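Local structure of periplasmic sensor hybrid histidine kinase (Anaeromyxobacter dehalogenans, 4K0D) at residues B[31-36]-B[87-92]. The protein probably acts as a phosphorelay sensor kinase that autophosphorylates on histidine with ATP, this piece being its helical periplasmic sensor domain, which binds zinc. Residues are numbered along the deposited sequence; the frame is centred on the assembly and turned at random.
With ZN (zinc ion), chain C.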
loop_
_atom_site.group_PDB
_atom_site.type_symbol
_atom_site.label_atom_id
_atom_site.label_comp_id
_atom_site.label_asym_id
_atom_site.label_seq_id
_atom_site.Cartn_x
_atom_site.Cartn_y
_atom_site.Cartn_z
ATOM N N LEU B 31 14.438 -3.198 -0.966
ATOM C CA LEU B 31 14.740 -4.229 -1.955
ATOM C C LEU B 31 15.669 -3.670 -2.995
ATOM O O LEU B 31 16.608 -4.327 -3.406
ATOM C CB LEU B 31 13.496 -4.701 -2.677
ATOM C CG LEU B 31 12.683 -5.675 -1.821
ATOM C CD1 LEU B 31 11.298 -5.929 -2.361
ATOM C CD2 LEU B 31 13.431 -6.996 -1.697
ATOM N N HIS B 32 15.379 -2.458 -3.435
ATOM C CA HIS B 32 16.030 -1.892 -4.601
ATOM C C HIS B 32 17.492 -1.618 -4.231
ATOM O O HIS B 32 18.375 -1.848 -5.031
ATOM C CB HIS B 32 15.307 -0.662 -5.174
ATOM C CG HIS B 32 15.914 -0.152 -6.464
ATOM N ND1 HIS B 32 15.669 -0.731 -7.676
ATOM C CD2 HIS B 32 16.776 0.868 -6.701
ATOM C CE1 HIS B 32 16.377 -0.131 -8.624
ATOM N NE2 HIS B 32 17.051 0.857 -8.061
ATOM N N VAL B 33 17.761 -1.186 -3.011
ATOM C CA VAL B 33 19.148 -1.004 -2.614
ATOM C C VAL B 33 19.851 -2.384 -2.609
ATOM O O VAL B 33 20.987 -2.492 -2.993
ATOM C CB VAL B 33 19.302 -0.356 -1.228
ATOM C CG1 VAL B 33 20.699 -0.590 -0.718
ATOM C CG2 VAL B 33 18.949 1.232 -1.241
ATOM N N SER B 34 19.175 -3.427 -2.140
ATOM C CA SER B 34 19.749 -4.745 -2.167
ATOM C C SER B 34 20.005 -5.221 -3.550
ATOM O O SER B 34 21.031 -5.842 -3.783
ATOM C CB SER B 34 18.839 -5.752 -1.467
ATOM O OG SER B 34 19.145 -5.698 -0.100
ATOM N N LEU B 35 19.068 -4.978 -4.452
ATOM C CA LEU B 35 19.219 -5.500 -5.779
ATOM C C LEU B 35 20.330 -4.800 -6.548
ATOM O O LEU B 35 21.066 -5.462 -7.228
ATOM C CB LEU B 35 17.932 -5.421 -6.554
ATOM C CG LEU B 35 17.983 -5.752 -8.030
ATOM C CD1 LEU B 35 16.671 -6.301 -8.560
ATOM C CD2 LEU B 35 18.277 -4.478 -8.745
ATOM N N THR B 36 20.452 -3.489 -6.424
ATOM C CA THR B 36 21.488 -2.754 -7.148
ATOM C C THR B 36 22.834 -3.032 -6.493
ATOM O O THR B 36 23.850 -3.033 -7.156
ATOM C CB THR B 36 21.225 -1.217 -7.165
ATOM O OG1 THR B 36 21.021 -0.736 -5.827
ATOM C CG2 THR B 36 20.006 -0.901 -7.997
ATOM N N PRO B 87 19.772 3.871 8.364
ATOM C CA PRO B 87 21.145 4.355 8.269
ATOM C C PRO B 87 22.193 3.239 8.354
ATOM O O PRO B 87 23.141 3.260 7.543
ATOM C CB PRO B 87 21.256 5.316 9.459
ATOM C CG PRO B 87 19.824 5.757 9.707
ATOM C CD PRO B 87 19.046 4.490 9.484
ATOM N N PRO B 88 22.040 2.274 9.290
ATOM C CA PRO B 88 23.054 1.223 9.335
ATOM C C PRO B 88 23.045 0.405 8.046
ATOM O O PRO B 88 24.077 -0.066 7.547
ATOM C CB PRO B 88 22.623 0.327 10.531
ATOM C CG PRO B 88 21.672 1.076 11.296
ATOM C CD PRO B 88 21.081 2.171 10.406
ATOM N N PHE B 89 21.858 0.218 7.496
ATOM C CA PHE B 89 21.776 -0.614 6.326
ATOM C C PHE B 89 22.390 0.183 5.189
ATOM O O PHE B 89 23.145 -0.352 4.400
ATOM C CB PHE B 89 20.345 -0.945 6.093
ATOM C CG PHE B 89 20.073 -1.678 4.846
ATOM C CD1 PHE B 89 20.428 -2.980 4.714
ATOM C CD2 PHE B 89 19.390 -1.056 3.800
ATOM C CE1 PHE B 89 20.104 -3.681 3.590
ATOM C CE2 PHE B 89 19.088 -1.749 2.637
ATOM C CZ PHE B 89 19.450 -3.060 2.527
ATOM N N GLU B 90 22.128 1.477 5.128
ATOM C CA GLU B 90 22.732 2.246 4.052
ATOM C C GLU B 90 24.241 2.242 4.190
ATOM O O GLU B 90 24.958 2.211 3.192
ATOM C CB GLU B 90 22.286 3.702 4.078
ATOM C CG GLU B 90 20.975 3.954 3.410
ATOM C CD GLU B 90 20.794 5.408 3.087
ATOM O OE1 GLU B 90 21.181 5.815 1.987
ATOM O OE2 GLU B 90 20.266 6.140 3.929
ATOM N N LYS B 91 24.717 2.323 5.426
ATOM C CA LYS B 91 26.142 2.482 5.666
ATOM C C LYS B 91 26.864 1.228 5.181
ATOM O O LYS B 91 27.931 1.310 4.540
ATOM C CB LYS B 91 26.424 2.759 7.144
ATOM C CG LYS B 91 27.902 2.980 7.449
ATOM N N ALA B 92 26.273 0.068 5.454
ATOM C CA ALA B 92 26.813 -1.199 4.943
ATOM C C ALA B 92 26.769 -1.247 3.432
ATOM O O ALA B 92 27.645 -1.832 2.767
ATOM C CB ALA B 92 26.047 -2.355 5.477
HETATM ZN ZN ZN C . 14.317 -2.205 -8.071
#
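F89, on helix 73-102, reaches across to V33 and S34 of helix 16-42. Its CB points at the opposing helix, and CG lies anti to the backbone N (chi1 174°), which carries the ring toward helix 16-42. From CB and CG the ring runs forward, and on this side its far end does the touching. F89 CE2 lies 3.9 Å from V33 CG1 and 4.1 Å from V33 CB, the methyl approaching the ring obliquely and the valine and phenylalanine side chains passing each other as they run in opposing senses. F89 CZ stops 3.7 Å from S34 OG, and the hydroxyl oxygen sits at the ring's edge, near its plane, where the slightly positive C-H rim probably suits an oxygen.

With the closest CA atoms, those of V33 and E90, 8.2 Å apart, a long flat side chain suits one helix and short ones the other: branched V33 offers an apolar surface, and S34 is small enough to admit the ring tip. This buried contact joins two helices of an all-helical sensor bundle, and helix 117-145 adds to it, M119 packing on F89 and R120 on S34.

The neighbour of V33 in the sequence, H32, looks away from F89 and binds zinc through ND1 at 2.0 Å, and D10 and E14 of the second subunit bind the same ion, so the metal ties the two chains of the dimer together. An imidazole suits this place because its ring nitrogen can coordinate zinc beside carboxylates. The carbonyl O of H32 accepts from both T36 N and T36 OG1, which arrive from opposite faces of the carbonyl plane; T36 OG1 is 3.0 Å from H32 O, letting the buried threonine satisfy its hydroxyl within its own helix.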